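PDB 3DR6: yncA from Salmonella typhimurium, which probably transfers an acetyl group from acetyl-coenzyme A to an acceptor substrate not yet established, as a member of the GNAT acetyltransferase family. Local coordinates for residues E19-A24 with T66-F71; R81-H86 with V118-I123; L103-I108 with H135-T140. All coordinates share one frame; numbering follows the deposited sequence. Where two conformers were deposited one is given.

Contact 1 of 3, residues E19-A24 with T66-F71; sequences EIYNHA and TGYASF
Ile-20 and Tyr-68 run alongside each other from opposing sides where helix 14-27 packs on strand 64-73, a helix-on-sheet layer of the GNAT fold. The short axes run nearly perpendicular, at 84°, and stay 9.3 Å apart at their closest. Ile-20 and Tyr-21 are the helix residues that meet the strand, and they touch it from Thr-66 to Tyr-68; the contact is compact, with 193 Å² buried in all.

Ile-20 uses its two branches separately. CG2 lies at the rim of the Tyr-68 ring, near its plane, 3.8 Å from CE1, and CB sits at the same edge, so the isoleucine borders the ring without stacking on it. The other branch rests on the main chain of Gly-67, with CD1 of Ile-20 3.9 Å from N of Gly-67 and 4.0 Å from its CA. Val-58 on the adjoining strand 56-61 also touches Tyr-68, and Tyr-89 of strand 83-90 touches Ile-20, which places both residues inside the layer between helix and sheet.

CB of Tyr-68 leaves the strand toward the helix, and CG, standing between the backbone N and the carbonyl carbon (chi1 80°), then sets the course of the ring. Its tip reaches Tyr-21, whose own ring goes elsewhere: CG is anti to the backbone N (chi1 179°), and the ring extends away from the strand, where it makes a cation-pi contact with Arg-42. The two tyrosines therefore meet neither face to face nor hydroxyl to hydroxyl. Instead the hydroxyl of Tyr-68 approaches the edge of the Tyr-21 ring close to its plane, with OH of Tyr-68 3.5 Å from CB of Tyr-21 and 3.4 Å from its CD1.

Contact 2 of 3, residues R81-H86 with V118-I123; sequences RYTVEH and VMVAGI
With CG held between the backbone N and the carbonyl carbon (chi1 78°), His-86 swings its ring across to Ala-121, while Met-119, a selenomethionine with CG anti to its backbone N, brings SE to 3.9 Å from CB of His-86. Strands 83-90 and 118-124 are the parallel pair of a beta-alpha-beta unit connected through helix 99-113.

Four backbone hydrogen bonds zip the pair together: Val-118 N to Tyr-82 O, Val-84 N to Val-118 O, Val-120 N to Val-84 O, and His-86 N to Val-120 O. The third is the shortest, Val-120 N lying 2.8 Å from Val-84 O. Side chains alternate between faces. On one, CG2 of Thr-83 touches CG2 of Val-120 at 3.5 Å; here the second subunit closes over the sheet, its Val-148 O bonding Thr-83 OG1 and its Arg-75 forming a salt bridge with Glu-85. On the face covered by helix 99-113, where Met-119 touches Leu-104 and Ile-108, CG2 of Val-84 lies 4.0 Å from CG of Met-119.

The strands splay at 36°: CA of Glu-85 is 4.6 Å from CA of Val-120, but CA of His-86 is 6.0 Å from CA of Ala-121. This is consistent with the V-shaped GNAT opening that in relatives receives the pantetheine arm of acetyl-CoA. A water bridges the gap, donating to His-86 O and accepting from Gly-122 N. Nearby, His-86 NE2, hydrogen-bonded to His-134, sits 3.3 Å from CB of Ala-121.

Contact 3 of 3, residues L103-I108 with H135-T140; sequences LLSRLI and HSLGFT
A Schellman motif closes helix 128-135, and the type I turn from His-135 to Gly-138 within it helps set Leu-137 and Phe-139 against helix 99-113, where Leu-104, Ser-105 and Ile-108 receive them. Gly-138 is the C-prime residue, with a positive phi of 93°; its N bonds to His-135 O, and Phe-139 N reaches back to His-134 O. The reversal leaves the side chains of Leu-137 and Phe-139 both directed at the helix.

Leu-137 divides its methyls among three helix residues. CD1 crosses the Leu-104 side chain at a slant, 3.6 Å from CD2 of Leu-104, whereas CD2 of Leu-137 lies 4.1 Å from CB of Ser-105 and 4.2 Å from CD1 of Ile-108. CE1 of Phe-139 fits between Leu-104 and Ile-108, one turn apart. CG of Leu-104 is anti to its backbone N (chi1 -177°), which carries CD2 to both Leu-137 and Phe-139, 4.1 Å from CE1 of Phe-139. Ile-108 brings CD1 to the ring edge, close to its plane, 4.0 Å from CE1 of Phe-139.

Met-119 of strand 118-124 and Leu-163 of strand 154-164 also touch Phe-139, whose ring meets His-134 edge-to-face. His-135 ND1 bonds Phe-139 O at 3.2 Å, a bent bond (139°) that ties the turn across itself. The geometry is that of a Schellman helix end packed against the connecting helix of a beta-alpha-beta crossover in the GNAT fold.

Contact 1 is complete along the chain before contacts 2 and 3 open, whereas the segments of contacts 2 and 3 alternate. The centre of contact 1 is about 17 Å from the centres of both others; those of contacts 2 and 3 are about 11 Å apart. Contact 1 sets a helix on the mixed sheet, contact 2 pairs strands within it, and contact 3 sets a helix end on the crossover helix 99-113 that joins the strands of contact 2. Direct packing links all three: Phe-71 meets Val-84, Ser-70 meets Leu-107, and Met-119 meets Ile-108. Together they probably frame the acetyl-CoA site, as in GNAT relatives.

Contact 1 of 3, residues E19-A24 with T66-F71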
loop_
_atom_site.group_PDB
_atom_site.type_symbol
_atom_site.label_atom_id
_atom_site.label_comp_id
_atom_site.label_asym_id
_atom_site.label_seq_id
_atom_site.Cartn_x
_atom_site.Cartn_y
_atom_site.Cartn_z
ATOM N N GLU C 19 6.297 -14.911 18.969
ATOM C CA GLU C 19 7.645 -15.439 18.728
ATOM C C GLU C 19 7.963 -15.505 17.241
ATOM O O GLU C 19 9.031 -15.096 16.823
ATOM C CB GLU C 19 7.806 -16.837 19.310
ATOM C CG GLU C 19 7.903 -16.886 20.788
ATOM C CD GLU C 19 8.296 -18.280 21.261
ATOM O OE1 GLU C 19 8.316 -19.214 20.415
ATOM O OE2 GLU C 19 8.582 -18.431 22.468
ATOM N N ILE C 20 7.029 -16.045 16.460
ATOM C CA ILE C 20 7.230 -16.200 15.022
ATOM C C ILE C 20 7.333 -14.821 14.331
ATOM O O ILE C 20 8.200 -14.627 13.467
ATOM C CB ILE C 20 6.135 -17.071 14.373
ATOM C CG1 ILE C 20 6.201 -18.499 14.930
ATOM C CG2 ILE C 20 6.294 -17.072 12.858
ATOM C CD1 ILE C 20 4.906 -19.318 14.768
ATOM N N TYR C 21 6.445 -13.895 14.712
ATOM C CA TYR C 21 6.465 -12.494 14.206
ATOM C C TYR C 21 7.818 -11.818 14.471
ATOM O O TYR C 21 8.440 -11.253 13.547
ATOM C CB TYR C 21 5.332 -11.664 14.848
ATOM C CG TYR C 21 5.307 -10.217 14.406
ATOM C CD1 TYR C 21 4.595 -9.845 13.271
ATOM C CD2 TYR C 21 6.001 -9.222 15.115
ATOM C CE1 TYR C 21 4.569 -8.518 12.854
ATOM C CE2 TYR C 21 5.964 -7.876 14.699
ATOM C CZ TYR C 21 5.242 -7.548 13.564
ATOM O OH TYR C 21 5.187 -6.239 13.097
ATOM N N ASN C 22 8.263 -11.874 15.727
ATOM C CA ASN C 22 9.543 -11.286 16.147
ATOM C C ASN C 22 10.746 -11.907 15.458
ATOM O O ASN C 22 11.687 -11.191 15.110
ATOM C CB ASN C 22 9.704 -11.355 17.672
ATOM C CG ASN C 22 8.804 -10.364 18.387
ATOM O OD1 ASN C 22 8.324 -9.398 17.781
ATOM N ND2 ASN C 22 8.576 -10.589 19.687
ATOM N N HIS C 23 10.710 -13.222 15.255
ATOM C CA HIS C 23 11.728 -13.873 14.432
ATOM C C HIS C 23 11.771 -13.261 13.018
ATOM O O HIS C 23 12.852 -12.913 12.514
ATOM C CB HIS C 23 11.512 -15.381 14.319
ATOM C CG HIS C 23 12.366 -16.006 13.262
ATOM N ND1 HIS C 23 11.891 -16.313 12.006
ATOM C CD2 HIS C 23 13.689 -16.284 13.241
ATOM C CE1 HIS C 23 12.879 -16.788 11.269
ATOM N NE2 HIS C 23 13.978 -16.794 12.001
ATOM N N ALA C 24 10.597 -13.150 12.390
ATOM C CA ALA C 24 10.514 -12.572 11.044
ATOM C C ALA C 24 11.118 -11.160 11.048
ATOM O O ALA C 24 11.926 -10.811 10.176
ATOM C CB ALA C 24 9.081 -12.542 10.571
ATOM N N THR C 66 3.472 -24.139 14.600
ATOM C CA THR C 66 4.629 -24.187 13.687
ATOM C C THR C 66 4.634 -23.053 12.653
ATOM O O THR C 66 5.615 -22.864 11.897
ATOM C CB THR C 66 4.657 -25.532 12.940
ATOM O OG1 THR C 66 3.385 -25.728 12.320
ATOM C CG2 THR C 66 4.936 -26.703 13.897
ATOM N N GLY C 67 3.531 -22.306 12.595
ATOM C CA GLY C 67 3.382 -21.220 11.629
ATOM C C GLY C 67 2.054 -20.520 11.804
ATOM O O GLY C 67 1.160 -21.020 12.489
ATOM N N TYR C 68 1.913 -19.359 11.176
ATOM C CA TYR C 68 0.635 -18.682 11.178
ATOM C C TYR C 68 0.440 -17.874 9.897
ATOM O O TYR C 68 1.410 -17.568 9.172
ATOM C CB TYR C 68 0.462 -17.803 12.432
ATOM C CG TYR C 68 1.148 -16.441 12.402
ATOM C CD1 TYR C 68 2.474 -16.289 12.832
ATOM C CD2 TYR C 68 0.457 -15.297 11.976
ATOM C CE1 TYR C 68 3.092 -15.053 12.826
ATOM C CE2 TYR C 68 1.076 -14.045 11.965
ATOM C CZ TYR C 68 2.388 -13.932 12.389
ATOM O OH TYR C 68 3.001 -12.691 12.388
ATOM N N ALA C 69 -0.819 -17.547 9.623
ATOM C CA ALA C 69 -1.177 -16.806 8.406
ATOM C C ALA C 69 -2.373 -15.904 8.681
ATOM O O ALA C 69 -3.257 -16.235 9.488
ATOM C CB ALA C 69 -1.479 -17.762 7.265
ATOM N N SER C 70 -2.390 -14.760 8.013
ATOM C CA SER C 70 -3.539 -13.848 8.097
ATOM C C SER C 70 -3.582 -13.019 6.818
ATOM O O SER C 70 -2.660 -13.094 6.000
ATOM C CB SER C 70 -3.401 -12.925 9.322
ATOM O OG SER C 70 -4.621 -12.227 9.564
ATOM N N PHE C 71 -4.653 -12.255 6.637
ATOM C CA PHE C 71 -4.605 -11.169 5.663
ATOM C C PHE C 71 -5.247 -9.928 6.237
ATOM O O PHE C 71 -6.069 -9.999 7.190
ATOM C CB PHE C 71 -5.197 -11.569 4.297
ATOM C CG PHE C 71 -6.666 -11.930 4.319
ATOM C CD1 PHE C 71 -7.640 -10.943 4.523
ATOM C CD2 PHE C 71 -7.071 -13.252 4.073
ATOM C CE1 PHE C 71 -9.014 -11.265 4.510
ATOM C CE2 PHE C 71 -8.451 -13.593 4.052
ATOM C CZ PHE C 71 -9.418 -12.590 4.279
#

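Contact 2 of 3, residues R81-H86 with V118-I123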
loop_
_atom_site.group_PDB
_atom_site.type_symbol
_atom_site.label_atom_id
_atom_site.label_comp_id
_atom_site.label_asym_id
_atom_site.label_seq_id
_atom_site.Cartn_x
_atom_site.Cartn_y
_atom_site.Cartn_z
ATOM N N ARG C 81 -11.161 -2.185 -1.249
ATOM C CA ARG C 81 -11.768 -2.985 -0.167
ATOM C C ARG C 81 -12.029 -4.454 -0.537
ATOM O O ARG C 81 -12.437 -5.227 0.330
ATOM C CB ARG C 81 -13.066 -2.334 0.346
ATOM C CG ARG C 81 -14.217 -2.344 -0.679
ATOM C CD ARG C 81 -15.457 -1.562 -0.201
ATOM N NE ARG C 81 -16.584 -1.656 -1.144
ATOM C CZ ARG C 81 -16.711 -0.918 -2.244
ATOM N NH1 ARG C 81 -15.766 -0.034 -2.566
ATOM N NH2 ARG C 81 -17.782 -1.063 -3.024
ATOM N N TYR C 82 -11.849 -4.828 -1.803
ATOM C CA TYR C 82 -11.883 -6.253 -2.172
ATOM C C TYR C 82 -10.515 -6.845 -2.478
ATOM O O TYR C 82 -10.420 -7.986 -2.921
ATOM C CB TYR C 82 -12.903 -6.503 -3.289
ATOM C CG TYR C 82 -14.246 -5.950 -2.897
ATOM C CD1 TYR C 82 -14.756 -4.843 -3.554
ATOM C CD2 TYR C 82 -14.986 -6.510 -1.837
ATOM C CE1 TYR C 82 -15.974 -4.309 -3.213
ATOM C CE2 TYR C 82 -16.225 -5.961 -1.469
ATOM C CZ TYR C 82 -16.696 -4.849 -2.184
ATOM O OH TYR C 82 -17.894 -4.231 -1.912
ATOM N N THR C 83 -9.452 -6.087 -2.167
ATOM C CA THR C 83 -8.071 -6.537 -2.336
ATOM C C THR C 83 -7.385 -6.642 -0.971
ATOM O O THR C 83 -7.317 -5.653 -0.196
ATOM C CB THR C 83 -7.279 -5.586 -3.263
ATOM O OG1 THR C 83 -7.944 -5.508 -4.533
ATOM C CG2 THR C 83 -5.831 -6.102 -3.483
ATOM N N VAL C 84 -6.923 -7.846 -0.661
ATOM C CA VAL C 84 -6.254 -8.095 0.611
ATOM C C VAL C 84 -4.805 -8.510 0.369
ATOM O O VAL C 84 -4.459 -9.021 -0.709
ATOM C CB VAL C 84 -6.990 -9.153 1.487
ATOM C CG1 VAL C 84 -8.318 -8.565 2.060
ATOM C CG2 VAL C 84 -7.202 -10.494 0.706
ATOM N N GLU C 85 -3.963 -8.276 1.369
ATOM C CA GLU C 85 -2.577 -8.691 1.319
ATOM C C GLU C 85 -2.307 -9.671 2.460
ATOM O O GLU C 85 -2.644 -9.392 3.635
ATOM C CB GLU C 85 -1.644 -7.475 1.448
ATOM C CG GLU C 85 -0.199 -7.896 1.493
ATOM C CD GLU C 85 0.754 -6.729 1.554
ATOM O OE1 GLU C 85 0.262 -5.568 1.508
ATOM O OE2 GLU C 85 1.981 -6.999 1.653
ATOM N N HIS C 86 -1.671 -10.798 2.125
ATOM C CA HIS C 86 -1.497 -11.900 3.090
ATOM C C HIS C 86 -0.197 -11.755 3.855
ATOM O O HIS C 86 0.710 -11.078 3.405
ATOM C CB HIS C 86 -1.590 -13.298 2.408
ATOM C CG HIS C 86 -0.353 -13.729 1.665
ATOM N ND1 HIS C 86 0.843 -14.000 2.295
ATOM C CD2 HIS C 86 -0.150 -13.992 0.350
ATOM C CE1 HIS C 86 1.740 -14.363 1.392
ATOM N NE2 HIS C 86 1.150 -14.392 0.207
ATOM N N VAL C 118 -9.161 -10.046 -5.015
ATOM C CA VAL C 118 -7.738 -10.269 -5.364
ATOM C C VAL C 118 -6.955 -10.460 -4.059
ATOM O O VAL C 118 -7.218 -9.708 -3.114
ATOM C CB VAL C 118 -7.117 -9.039 -6.137
ATOM C CG1 VAL C 118 -5.621 -9.273 -6.406
ATOM C CG2 VAL C 118 -7.878 -8.772 -7.454
HETATM N N MSE C 119 -6.025 -11.431 -3.996
HETATM C CA MSE C 119 -5.031 -11.487 -2.869
HETATM C C MSE C 119 -3.685 -11.104 -3.450
HETATM O O MSE C 119 -3.275 -11.584 -4.508
HETATM C CB MSE C 119 -4.908 -12.836 -2.082
HETATM C CG MSE C 119 -4.133 -12.813 -0.527
HETATM SE SE MSE C 119 -4.051 -14.694 -0.262
HETATM C CE MSE C 119 -5.854 -15.175 -1.135
ATOM N N VAL C 120 -3.028 -10.216 -2.740
ATOM C CA VAL C 120 -1.717 -9.731 -3.120
ATOM C C VAL C 120 -0.672 -10.306 -2.165
ATOM O O VAL C 120 -0.906 -10.349 -0.947
ATOM C CB VAL C 120 -1.696 -8.199 -3.026
ATOM C CG1 VAL C 120 -0.266 -7.651 -3.303
ATOM C CG2 VAL C 120 -2.667 -7.595 -4.011
ATOM N N ALA C 121 0.478 -10.697 -2.711
ATOM C CA ALA C 121 1.631 -11.046 -1.923
ATOM C C ALA C 121 2.727 -10.008 -2.173
ATOM O O ALA C 121 2.980 -9.643 -3.315
ATOM C CB ALA C 121 2.125 -12.456 -2.325
ATOM N N GLY C 122 3.349 -9.520 -1.103
ATOM C CA GLY C 122 4.516 -8.630 -1.197
ATOM C C GLY C 122 5.720 -9.488 -0.840
ATOM O O GLY C 122 5.783 -10.064 0.258
ATOM N N ILE C 123 6.649 -9.623 -1.781
ATOM C CA ILE C 123 7.741 -10.580 -1.671
ATOM C C ILE C 123 9.045 -9.848 -2.000
ATOM O O ILE C 123 9.107 -9.086 -2.977
ATOM C CB ILE C 123 7.531 -11.781 -2.677
ATOM C CG1 ILE C 123 6.176 -12.471 -2.485
ATOM C CG2 ILE C 123 8.677 -12.792 -2.558
ATOM C CD1 ILE C 123 5.823 -13.436 -3.645
HETATM O O HOH W 1 2.685 -10.462 1.418
#

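Contact 3 of 3, residues L103-I108 with H135-T140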
loop_
_atom_site.group_PDB
_atom_site.type_symbol
_atom_site.label_atom_id
_atom_site.label_comp_id
_atom_site.label_asym_id
_atom_site.label_seq_id
_atom_site.Cartn_x
_atom_site.Cartn_y
_atom_site.Cartn_z
ATOM N N LEU C 103 -0.701 -23.288 4.528
ATOM C CA LEU C 103 -1.286 -22.113 5.174
ATOM C C LEU C 103 -1.900 -21.162 4.148
ATOM O O LEU C 103 -3.035 -20.709 4.302
ATOM C CB LEU C 103 -0.227 -21.360 6.001
ATOM C CG LEU C 103 0.005 -22.043 7.356
ATOM C CD1 LEU C 103 1.270 -21.500 8.025
ATOM C CD2 LEU C 103 -1.254 -21.868 8.247
ATOM N N LEU C 104 -1.133 -20.871 3.108
ATOM C CA LEU C 104 -1.578 -19.925 2.085
ATOM C C LEU C 104 -2.825 -20.441 1.349
ATOM O O LEU C 104 -3.746 -19.672 1.087
ATOM C CB LEU C 104 -0.438 -19.549 1.124
ATOM C CG LEU C 104 -0.807 -18.502 0.062
ATOM C CD1 LEU C 104 -1.450 -17.237 0.665
ATOM C CD2 LEU C 104 0.441 -18.137 -0.771
ATOM N N SER C 105 -2.847 -21.743 1.054
ATOM C CA SER C 105 -4.003 -22.358 0.385
ATOM C C SER C 105 -5.267 -22.179 1.226
ATOM O O SER C 105 -6.294 -21.715 0.730
ATOM C CB SER C 105 -3.753 -23.842 0.086
ATOM O OG SER C 105 -4.742 -24.354 -0.793
ATOM N N ARG C 106 -5.173 -22.510 2.511
ATOM C CA ARG C 106 -6.299 -22.333 3.435
ATOM C C ARG C 106 -6.738 -20.853 3.509
ATOM O O ARG C 106 -7.946 -20.543 3.470
ATOM C CB ARG C 106 -5.958 -22.876 4.817
ATOM C CG ARG C 106 -7.039 -22.631 5.888
ATOM C CD ARG C 106 -8.400 -23.296 5.562
ATOM N NE ARG C 106 -9.425 -22.856 6.516
ATOM C CZ ARG C 106 -9.581 -23.357 7.749
ATOM N NH1 ARG C 106 -8.792 -24.332 8.204
ATOM N NH2 ARG C 106 -10.533 -22.880 8.540
ATOM N N LEU C 107 -5.757 -19.950 3.575
ATOM C CA LEU C 107 -6.011 -18.504 3.607
ATOM C C LEU C 107 -6.850 -18.024 2.416
ATOM O O LEU C 107 -7.793 -17.240 2.569
ATOM C CB LEU C 107 -4.678 -17.744 3.646
ATOM C CG LEU C 107 -4.730 -16.330 4.195
ATOM C CD1 LEU C 107 -5.161 -16.344 5.698
ATOM C CD2 LEU C 107 -3.379 -15.637 3.972
ATOM N N ILE C 108 -6.504 -18.524 1.238
ATOM C CA ILE C 108 -7.200 -18.176 -0.005
ATOM C C ILE C 108 -8.685 -18.547 0.075
ATOM O O ILE C 108 -9.540 -17.789 -0.361
ATOM C CB ILE C 108 -6.545 -18.871 -1.214
ATOM C CG1 ILE C 108 -5.202 -18.221 -1.540
ATOM C CG2 ILE C 108 -7.462 -18.846 -2.442
ATOM C CD1 ILE C 108 -4.244 -19.129 -2.335
ATOM N N HIS C 135 3.633 -18.971 -7.590
ATOM C CA HIS C 135 3.279 -19.428 -8.943
ATOM C C HIS C 135 2.497 -20.744 -8.896
ATOM O O HIS C 135 1.548 -20.947 -9.679
ATOM C CB HIS C 135 4.531 -19.647 -9.797
ATOM C CG HIS C 135 5.077 -18.402 -10.428
ATOM N ND1 HIS C 135 4.285 -17.472 -11.075
ATOM C CD2 HIS C 135 6.354 -17.959 -10.550
ATOM C CE1 HIS C 135 5.049 -16.495 -11.537
ATOM N NE2 HIS C 135 6.310 -16.777 -11.249
ATOM N N SER C 136 2.887 -21.622 -7.969
ATOM C CA SER C 136 2.271 -22.945 -7.847
ATOM C C SER C 136 0.832 -22.879 -7.337
ATOM O O SER C 136 0.102 -23.887 -7.403
ATOM C CB SER C 136 3.098 -23.879 -6.937
ATOM O OG SER C 136 2.812 -23.685 -5.562
ATOM N N LEU C 137 0.438 -21.711 -6.817
ATOM C CA LEU C 137 -0.936 -21.465 -6.393
ATOM C C LEU C 137 -1.678 -20.521 -7.343
ATOM O O LEU C 137 -2.794 -20.043 -7.036
ATOM C CB LEU C 137 -0.966 -20.924 -4.954
ATOM C CG LEU C 137 -0.897 -21.913 -3.780
ATOM C CD1 LEU C 137 -0.451 -21.210 -2.492
ATOM C CD2 LEU C 137 -2.230 -22.630 -3.560
ATOM N N GLY C 138 -1.073 -20.247 -8.492
ATOM C CA GLY C 138 -1.769 -19.506 -9.521
ATOM C C GLY C 138 -1.531 -18.009 -9.466
ATOM O O GLY C 138 -2.110 -17.275 -10.276
ATOM N N PHE C 139 -0.661 -17.565 -8.547
ATOM C CA PHE C 139 -0.279 -16.135 -8.483
ATOM C C PHE C 139 0.560 -15.755 -9.703
ATOM O O PHE C 139 1.325 -16.585 -10.225
ATOM C CB PHE C 139 0.530 -15.830 -7.205
ATOM C CG PHE C 139 -0.302 -15.733 -5.955
ATOM C CD1 PHE C 139 -0.774 -16.908 -5.311
ATOM C CD2 PHE C 139 -0.574 -14.485 -5.368
ATOM C CE1 PHE C 139 -1.558 -16.805 -4.134
ATOM C CE2 PHE C 139 -1.344 -14.389 -4.197
ATOM C CZ PHE C 139 -1.829 -15.536 -3.581
ATOM N N THR C 140 0.448 -14.494 -10.129
ATOM C CA THR C 140 1.341 -13.973 -11.160
ATOM C C THR C 140 2.040 -12.685 -10.677
ATOM O O THR C 140 1.493 -11.922 -9.841
ATOM C CB THR C 140 0.579 -13.696 -12.467
ATOM O OG1 THR C 140 -0.499 -12.806 -12.193
ATOM C CG2 THR C 140 -0.000 -14.980 -13.050
#